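Local coordinates for poly-gamma-glutamate hydrolase (Bacillus phage phiNIT1, PDB 3A9L), which is a zinc peptidase that hydrolyses the gamma-glutamyl linkages of bacterial poly-gamma-glutamate, at residues A89-S101 with I152-L164. Sequence-based numbering, arbitrary orientation.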
ATOM      1  N   ALA A  89       6.398  -1.171  -8.036  1.00 17.66           N
ATOM      2  CA  ALA A  89       5.557  -1.172  -9.226  1.00 17.86           C
ATOM      3  C   ALA A  89       5.850  -2.360 -10.163  1.00 18.37           C
ATOM      4  O   ALA A  89       4.958  -3.131 -10.482  1.00 18.29           O
ATOM      5  CB  ALA A  89       5.726   0.156  -9.990  1.00 17.18           C
ATOM      6  N   VAL A  90       7.113  -2.497 -10.556  1.00 17.28           N
ATOM      7  CA  VAL A  90       7.591  -3.568 -11.420  1.00 18.66           C
ATOM      8  C   VAL A  90       7.353  -4.945 -10.806  1.00 17.82           C
ATOM      9  O   VAL A  90       7.040  -5.899 -11.520  1.00 18.51           O
ATOM     10  CB  VAL A  90       9.105  -3.416 -11.685  1.00 18.40           C
ATOM     11  CG1 VAL A  90       9.622  -4.492 -12.612  1.00 19.52           C
ATOM     12  CG2 VAL A  90       9.423  -2.020 -12.238  1.00 19.55           C
ATOM     13  N   CYS A  91       7.528  -5.053  -9.495  1.00 18.30           N
ATOM     14  CA  CYS A  91       7.225  -6.300  -8.821  1.00 19.44           C
ATOM     15  C   CYS A  91       5.700  -6.537  -8.917  1.00 18.85           C
ATOM     16  O   CYS A  91       5.256  -7.592  -9.331  1.00 20.37           O
ATOM     17  CB  CYS A  91       7.756  -6.272  -7.388  1.00 18.37           C
ATOM     18  SG  CYS A  91       7.701  -7.841  -6.538  1.00 27.75           S
ATOM     19  N   MET A  92       4.897  -5.545  -8.567  1.00 19.03           N
ATOM     20  CA  MET A  92       3.440  -5.671  -8.648  1.00 18.88           C
ATOM     21  C   MET A  92       2.976  -6.028 -10.062  1.00 19.83           C
ATOM     22  O   MET A  92       2.259  -7.000 -10.261  1.00 20.34           O
ATOM     23  CB  MET A  92       2.760  -4.379  -8.172  1.00 18.17           C
ATOM     24  CG  MET A  92       2.798  -4.212  -6.682  1.00 20.19           C
ATOM     25  SD  MET A  92       1.668  -5.404  -5.911  1.00 20.95           S
ATOM     26  CE  MET A  92       0.075  -4.725  -6.285  1.00 18.77           C
ATOM     27  N   LEU A  93       3.433  -5.278 -11.062  1.00 20.16           N
ATOM     28  CA  LEU A  93       2.989  -5.581 -12.432  1.00 20.31           C
ATOM     29  C   LEU A  93       3.187  -7.051 -12.789  1.00 20.43           C
ATOM     30  O   LEU A  93       2.265  -7.687 -13.318  1.00 20.21           O
ATOM     31  CB  LEU A  93       3.648  -4.656 -13.468  1.00 19.05           C
ATOM     32  CG  LEU A  93       2.871  -3.351 -13.760  1.00 17.71           C
ATOM     33  CD1 LEU A  93       1.679  -3.710 -14.584  1.00 18.81           C
ATOM     34  CD2 LEU A  93       2.431  -2.636 -12.476  1.00 18.91           C
ATOM     35  N   SER A  94       4.364  -7.587 -12.465  1.00 21.26           N
ATOM     36  CA  SER A  94       4.757  -8.942 -12.823  1.00 21.94           C
ATOM     37  C   SER A  94       3.937 -10.015 -12.134  1.00 22.63           C
ATOM     38  O   SER A  94       3.973 -11.185 -12.555  1.00 22.61           O
ATOM     39  CB  SER A  94       6.227  -9.182 -12.474  1.00 20.91           C
ATOM     40  OG  SER A  94       6.341  -9.313 -11.056  1.00 24.90           O
ATOM     41  N   LYS A  95       3.241  -9.623 -11.068  1.00 22.93           N
ATOM     42  CA  LYS A  95       2.405 -10.535 -10.267  1.00 23.61           C
ATOM     43  C   LYS A  95       0.922 -10.525 -10.687  1.00 23.60           C
ATOM     44  O   LYS A  95       0.064 -11.200 -10.090  1.00 24.37           O
ATOM     45  CB  LYS A  95       2.564 -10.200  -8.776  1.00 24.25           C
ATOM     46  CG  LYS A  95       3.990 -10.281  -8.232  1.00 24.75           C
ATOM     47  CD  LYS A  95       4.631 -11.641  -8.499  1.00 27.97           C
ATOM     48  CE  LYS A  95       5.863 -11.863  -7.610  1.00 26.18           C
ATOM     49  NZ  LYS A  95       6.715 -10.649  -7.495  1.00 26.83           N
ATOM     50  N   HIS A  96       0.623  -9.772 -11.743  1.00 23.34           N
ATOM     51  CA  HIS A  96      -0.744  -9.697 -12.248  1.00 23.00           C
ATOM     52  C   HIS A  96      -0.820 -10.001 -13.730  1.00 23.49           C
ATOM     53  O   HIS A  96      -0.020  -9.506 -14.530  1.00 22.42           O
ATOM     54  CB  HIS A  96      -1.350  -8.320 -12.011  1.00 22.34           C
ATOM     55  CG  HIS A  96      -1.423  -7.946 -10.577  1.00 21.46           C
ATOM     56  ND1 HIS A  96      -0.337  -7.484  -9.875  1.00 20.27           N
ATOM     57  CD2 HIS A  96      -2.457  -7.966  -9.705  1.00 19.77           C
ATOM     58  CE1 HIS A  96      -0.698  -7.239  -8.628  1.00 20.73           C
ATOM     59  NE2 HIS A  96      -1.975  -7.539  -8.498  1.00 19.23           N
ATOM     60  N   THR A  97      -1.825 -10.788 -14.092  1.00 22.77           N
ATOM     61  CA  THR A  97      -2.085 -11.066 -15.500  1.00 23.22           C
ATOM     62  C   THR A  97      -2.326  -9.823 -16.322  1.00 22.97           C
ATOM     63  O   THR A  97      -1.758  -9.677 -17.402  1.00 23.34           O
ATOM     64  CB  THR A  97      -3.303 -11.959 -15.666  1.00 22.94           C
ATOM     65  OG1 THR A  97      -3.158 -13.073 -14.783  1.00 22.14           O
ATOM     66  CG2 THR A  97      -3.424 -12.471 -17.152  1.00 23.39           C
ATOM     67  N   ASP A  98      -3.198  -8.958 -15.805  1.00 22.14           N
ATOM     68  CA  ASP A  98      -3.684  -7.813 -16.523  1.00 21.73           C
ATOM     69  C   ASP A  98      -3.346  -6.556 -15.751  1.00 20.66           C
ATOM     70  O   ASP A  98      -3.111  -6.612 -14.546  1.00 20.03           O
ATOM     71  CB  ASP A  98      -5.195  -7.931 -16.743  1.00 21.16           C
ATOM     72  CG  ASP A  98      -5.563  -9.095 -17.646  1.00 22.84           C
ATOM     73  OD1 ASP A  98      -5.037  -9.174 -18.777  1.00 27.03           O
ATOM     74  OD2 ASP A  98      -6.369  -9.951 -17.241  1.00 24.23           O
ATOM     75  N   ALA A  99      -3.329  -5.422 -16.453  1.00 20.44           N
ATOM     76  CA  ALA A  99      -3.077  -4.133 -15.832  1.00 19.71           C
ATOM     77  C   ALA A  99      -3.772  -3.038 -16.612  1.00 19.29           C
ATOM     78  O   ALA A  99      -3.773  -3.049 -17.850  1.00 18.90           O
ATOM     79  CB  ALA A  99      -1.562  -3.849 -15.756  1.00 19.17           C
ATOM     80  N   VAL A 100      -4.409  -2.142 -15.877  1.00 19.73           N
ATOM     81  CA  VAL A 100      -4.986  -0.915 -16.448  1.00 18.08           C
ATOM     82  C   VAL A 100      -4.342   0.319 -15.799  1.00 18.23           C
ATOM     83  O   VAL A 100      -4.415   0.508 -14.577  1.00 17.99           O
ATOM     84  CB  VAL A 100      -6.518  -0.898 -16.275  1.00 19.11           C
ATOM     85  CG1 VAL A 100      -7.102   0.416 -16.737  1.00 18.16           C
ATOM     86  CG2 VAL A 100      -7.162  -2.024 -17.057  1.00 15.62           C
ATOM     87  N   SER A 101      -3.736   1.190 -16.607  1.00 17.86           N
ATOM     88  CA  SER A 101      -3.017   2.357 -16.044  1.00 17.19           C
ATOM     89  C   SER A 101      -3.840   3.619 -16.261  1.00 17.52           C
ATOM     90  O   SER A 101      -4.549   3.706 -17.228  1.00 17.35           O
ATOM     91  CB  SER A 101      -1.659   2.526 -16.686  1.00 17.09           C
ATOM     92  OG  SER A 101      -1.766   2.763 -18.078  1.00 16.82           O
ATOM     93  N   ILE A 152       5.313   0.772 -18.744  1.00 19.88           N
ATOM     94  CA  ILE A 152       4.961   0.015 -17.518  1.00 20.69           C
ATOM     95  C   ILE A 152       3.675  -0.857 -17.588  1.00 20.22           C
ATOM     96  O   ILE A 152       3.694  -2.011 -17.140  1.00 22.02           O
ATOM     97  CB  ILE A 152       4.955   0.894 -16.237  1.00 20.25           C
ATOM     98  CG1 ILE A 152       4.684   0.041 -14.981  1.00 20.07           C
ATOM     99  CG2 ILE A 152       3.938   2.040 -16.333  1.00 20.16           C
ATOM    100  CD1 ILE A 152       5.769  -1.002 -14.656  1.00 22.05           C
ATOM    101  N   VAL A 153       2.589  -0.333 -18.157  1.00 20.84           N
ATOM    102  CA  VAL A 153       1.326  -1.084 -18.274  1.00 19.69           C
ATOM    103  C   VAL A 153       1.420  -2.430 -19.024  1.00 20.17           C
ATOM    104  O   VAL A 153       0.720  -3.376 -18.662  1.00 18.06           O
ATOM    105  CB  VAL A 153       0.130  -0.229 -18.830  1.00 21.32           C
ATOM    106  CG1 VAL A 153       0.078  -0.321 -20.319  1.00 22.33           C
ATOM    107  CG2 VAL A 153      -1.192  -0.744 -18.252  1.00 16.04           C
ATOM    108  N   ASN A 154       2.313  -2.542 -20.016  1.00 19.95           N
ATOM    109  CA  ASN A 154       2.506  -3.823 -20.744  1.00 20.59           C
ATOM    110  C   ASN A 154       3.553  -4.738 -20.085  1.00 20.70           C
ATOM    111  O   ASN A 154       4.012  -5.748 -20.694  1.00 20.62           O
ATOM    112  CB  ASN A 154       2.933  -3.554 -22.194  1.00 20.57           C
ATOM    113  CG  ASN A 154       1.914  -2.718 -22.968  1.00 20.40           C
ATOM    114  OD1 ASN A 154       0.680  -2.860 -22.796  1.00 19.58           O
ATOM    115  ND2 ASN A 154       2.434  -1.788 -23.797  1.00 21.16           N
ATOM    116  N   ARG A 155       3.940  -4.395 -18.856  1.00 20.52           N
ATOM    117  CA  ARG A 155       4.885  -5.229 -18.139  1.00 20.92           C
ATOM    118  C   ARG A 155       4.172  -6.005 -17.024  1.00 21.61           C
ATOM    119  O   ARG A 155       4.815  -6.506 -16.098  1.00 22.14           O
ATOM    120  CB  ARG A 155       6.052  -4.415 -17.599  1.00 20.40           C
ATOM    121  CG  ARG A 155       6.783  -3.624 -18.683  1.00 20.87           C
ATOM    122  CD  ARG A 155       7.902  -2.854 -18.061  1.00 20.95           C
ATOM    123  NE  ARG A 155       8.887  -3.748 -17.452  1.00 19.95           N
ATOM    124  CZ  ARG A 155       9.873  -3.335 -16.663  1.00 19.48           C
ATOM    125  NH1 ARG A 155      10.032  -2.039 -16.399  1.00 19.42           N
ATOM    126  NH2 ARG A 155      10.723  -4.222 -16.162  1.00 23.19           N
ATOM    127  N   CYS A 156       2.851  -6.113 -17.132  1.00 21.57           N
ATOM    128  CA  CYS A 156       2.111  -7.150 -16.388  1.00 22.08           C
ATOM    129  C   CYS A 156       2.539  -8.527 -16.940  1.00 22.26           C
ATOM    130  O   CYS A 156       3.346  -8.614 -17.879  1.00 21.68           O
ATOM    131  CB  CYS A 156       0.598  -6.927 -16.456  1.00 21.87           C
ATOM    132  SG  CYS A 156      -0.006  -6.845 -18.155  1.00 23.48           S
ATOM    133  N   ALA A 157       2.049  -9.590 -16.313  1.00 22.52           N
ATOM    134  CA  ALA A 157       2.468 -10.930 -16.653  1.00 22.99           C
ATOM    135  C   ALA A 157       2.109 -11.308 -18.089  1.00 22.97           C
ATOM    136  O   ALA A 157       2.884 -11.978 -18.773  1.00 22.24           O
ATOM    137  CB  ALA A 157       1.912 -11.945 -15.662  1.00 22.97           C
ATOM    138  N   SER A 158       0.948 -10.850 -18.544  1.00 22.80           N
ATOM    139  CA  SER A 158       0.480 -11.185 -19.879  1.00 23.12           C
ATOM    140  C   SER A 158       1.293 -10.395 -20.917  1.00 23.36           C
ATOM    141  O   SER A 158       1.369 -10.796 -22.087  1.00 24.95           O
ATOM    142  CB  SER A 158      -1.026 -10.949 -20.011  1.00 22.06           C
ATOM    143  OG  SER A 158      -1.322  -9.545 -19.975  1.00 22.44           O
ATOM    144  N   GLY A 159       1.950  -9.322 -20.474  1.00 23.24           N
ATOM    145  CA  GLY A 159       2.669  -8.416 -21.375  1.00 23.49           C
ATOM    146  C   GLY A 159       1.760  -7.508 -22.216  1.00 23.65           C
ATOM    147  O   GLY A 159       2.208  -6.906 -23.198  1.00 24.27           O
ATOM    148  N   LYS A 160       0.482  -7.426 -21.852  1.00 23.30           N
ATOM    149  CA  LYS A 160      -0.516  -6.683 -22.623  1.00 23.07           C
ATOM    150  C   LYS A 160      -1.412  -5.893 -21.671  1.00 22.59           C
ATOM    151  O   LYS A 160      -2.285  -6.471 -21.008  1.00 22.95           O
ATOM    152  CB  LYS A 160      -1.386  -7.647 -23.433  1.00 23.36           C
ATOM    153  CG  LYS A 160      -0.679  -8.544 -24.407  1.00 26.03           C
ATOM    154  CD  LYS A 160      -1.678  -9.472 -25.104  1.00 30.28           C
ATOM    155  CE  LYS A 160      -2.550 -10.248 -24.115  1.00 33.28           C
ATOM    156  NZ  LYS A 160      -3.935  -9.674 -23.940  1.00 36.72           N
ATOM    157  N   GLY A 161      -1.203  -4.576 -21.599  1.00 21.11           N
ATOM    158  CA  GLY A 161      -1.911  -3.733 -20.655  1.00 19.63           C
ATOM    159  C   GLY A 161      -2.840  -2.759 -21.373  1.00 19.26           C
ATOM    160  O   GLY A 161      -2.916  -2.790 -22.589  1.00 17.85           O
ATOM    161  N   VAL A 162      -3.566  -1.923 -20.620  1.00 17.89           N
ATOM    162  CA  VAL A 162      -4.472  -0.937 -21.231  1.00 19.00           C
ATOM    163  C   VAL A 162      -4.200   0.399 -20.580  1.00 17.73           C
ATOM    164  O   VAL A 162      -4.367   0.562 -19.368  1.00 18.78           O
ATOM    165  CB  VAL A 162      -5.972  -1.263 -21.002  1.00 18.16           C
ATOM    166  CG1 VAL A 162      -6.868  -0.072 -21.367  1.00 20.18           C
ATOM    167  CG2 VAL A 162      -6.393  -2.510 -21.752  1.00 21.21           C
ATOM    168  N   GLN A 163      -3.830   1.369 -21.391  1.00 17.52           N
ATOM    169  CA  GLN A 163      -3.519   2.677 -20.896  1.00 16.93           C
ATOM    170  C   GLN A 163      -4.685   3.658 -21.155  1.00 17.78           C
ATOM    171  O   GLN A 163      -5.178   3.772 -22.298  1.00 17.81           O
ATOM    172  CB  GLN A 163      -2.230   3.189 -21.574  1.00 16.20           C
ATOM    173  CG  GLN A 163      -1.869   4.574 -21.090  1.00 18.77           C
ATOM    174  CD  GLN A 163      -0.646   5.156 -21.774  1.00 21.95           C
ATOM    175  OE1 GLN A 163       0.415   5.177 -21.192  1.00 22.58           O
ATOM    176  NE2 GLN A 163      -0.812   5.660 -23.013  1.00 23.28           N
ATOM    177  N   LEU A 164      -5.111   4.385 -20.120  1.00 17.19           N
ATOM    178  CA  LEU A 164      -6.058   5.478 -20.331  1.00 17.06           C
ATOM    179  C   LEU A 164      -5.382   6.823 -20.147  1.00 16.86           C
ATOM    180  O   LEU A 164      -4.750   7.067 -19.150  1.00 16.71           O
ATOM    181  CB  LEU A 164      -7.285   5.402 -19.399  1.00 17.70           C
ATOM    182  CG  LEU A 164      -8.306   4.261 -19.569  1.00 18.65           C
ATOM    183  CD1 LEU A 164      -7.723   2.922 -19.162  1.00 16.72           C
ATOM    184  CD2 LEU A 164      -9.566   4.548 -18.735  1.00 19.51           C
TER
HETATM  185  O   HOH W   1       6.942  -5.836 -14.496  1.00 19.88           O
HETATM  186  O   HOH W   2      -4.117  -6.214 -19.412  1.00 19.42           O
HETATM  187  O   HOH W   3      -3.647  -9.724 -21.097  1.00 30.28           O
HETATM  188  O   HOH W   4       0.837   3.641 -18.858  1.00 19.90           O
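The Arg155 guanidinium meets Val90 obliquely, NH2 lying 3.7 Å from CG1, and His96 gives its backbone O to Ala157 N at 2.7 Å while turning the ND1 edge of its ring back to its own helix. ND1 donates to Met92 O, which lies in the ring plane, though ND1 stands above the plane of that carbonyl; Lys95 N reaches the oxygen from the other face, and NE2 is hydrogen-bonded to Ser62 OG, so the ring is held at two corners. These residues lead into a parallel strand pair at the middle of the mixed sheet of this zinc-exopeptidase-clan protein. Residues 98-101 and 162-164 run side by side, their directions 12° apart: Val162 N donates to Ala99 O, Ser101 N to Val162 O and Leu164 N to Ser101 O.

On one face Val100 and Val162 lie alongside each other, and Val100 CG1, anti to the backbone N (chi1 175°), presses on Leu164 CD1 at 3.5 Å; helix 120-132 covers this side. On the other, Ser101 OG sits 3.3 Å from Gln163 CA and against Val153 CG2. A water accepts from OG and donates to Gln163 OE1, which also takes Asn151 ND2; the Ser101 side chain lies about 4 Å from that of zinc ligand His103.

Before the strands, Leu93 crosses Ile152 at about a right angle, CG to CD1 3.8 Å, and its CB rests on Arg155 O. Its own O receives a CA-H...O contact from Cys156, whose buried N has no partner. A water donates to both Val90 O and Arg155 O. Farther along, a water joins Asp98 OD1, Ser158 OG and Lys160 NZ, while Tyr207 holds OD2. Thr97 O takes two donors from one residue: Ser158 N and, nearly in line with the C=O, Ser158 OG at 2.6 Å.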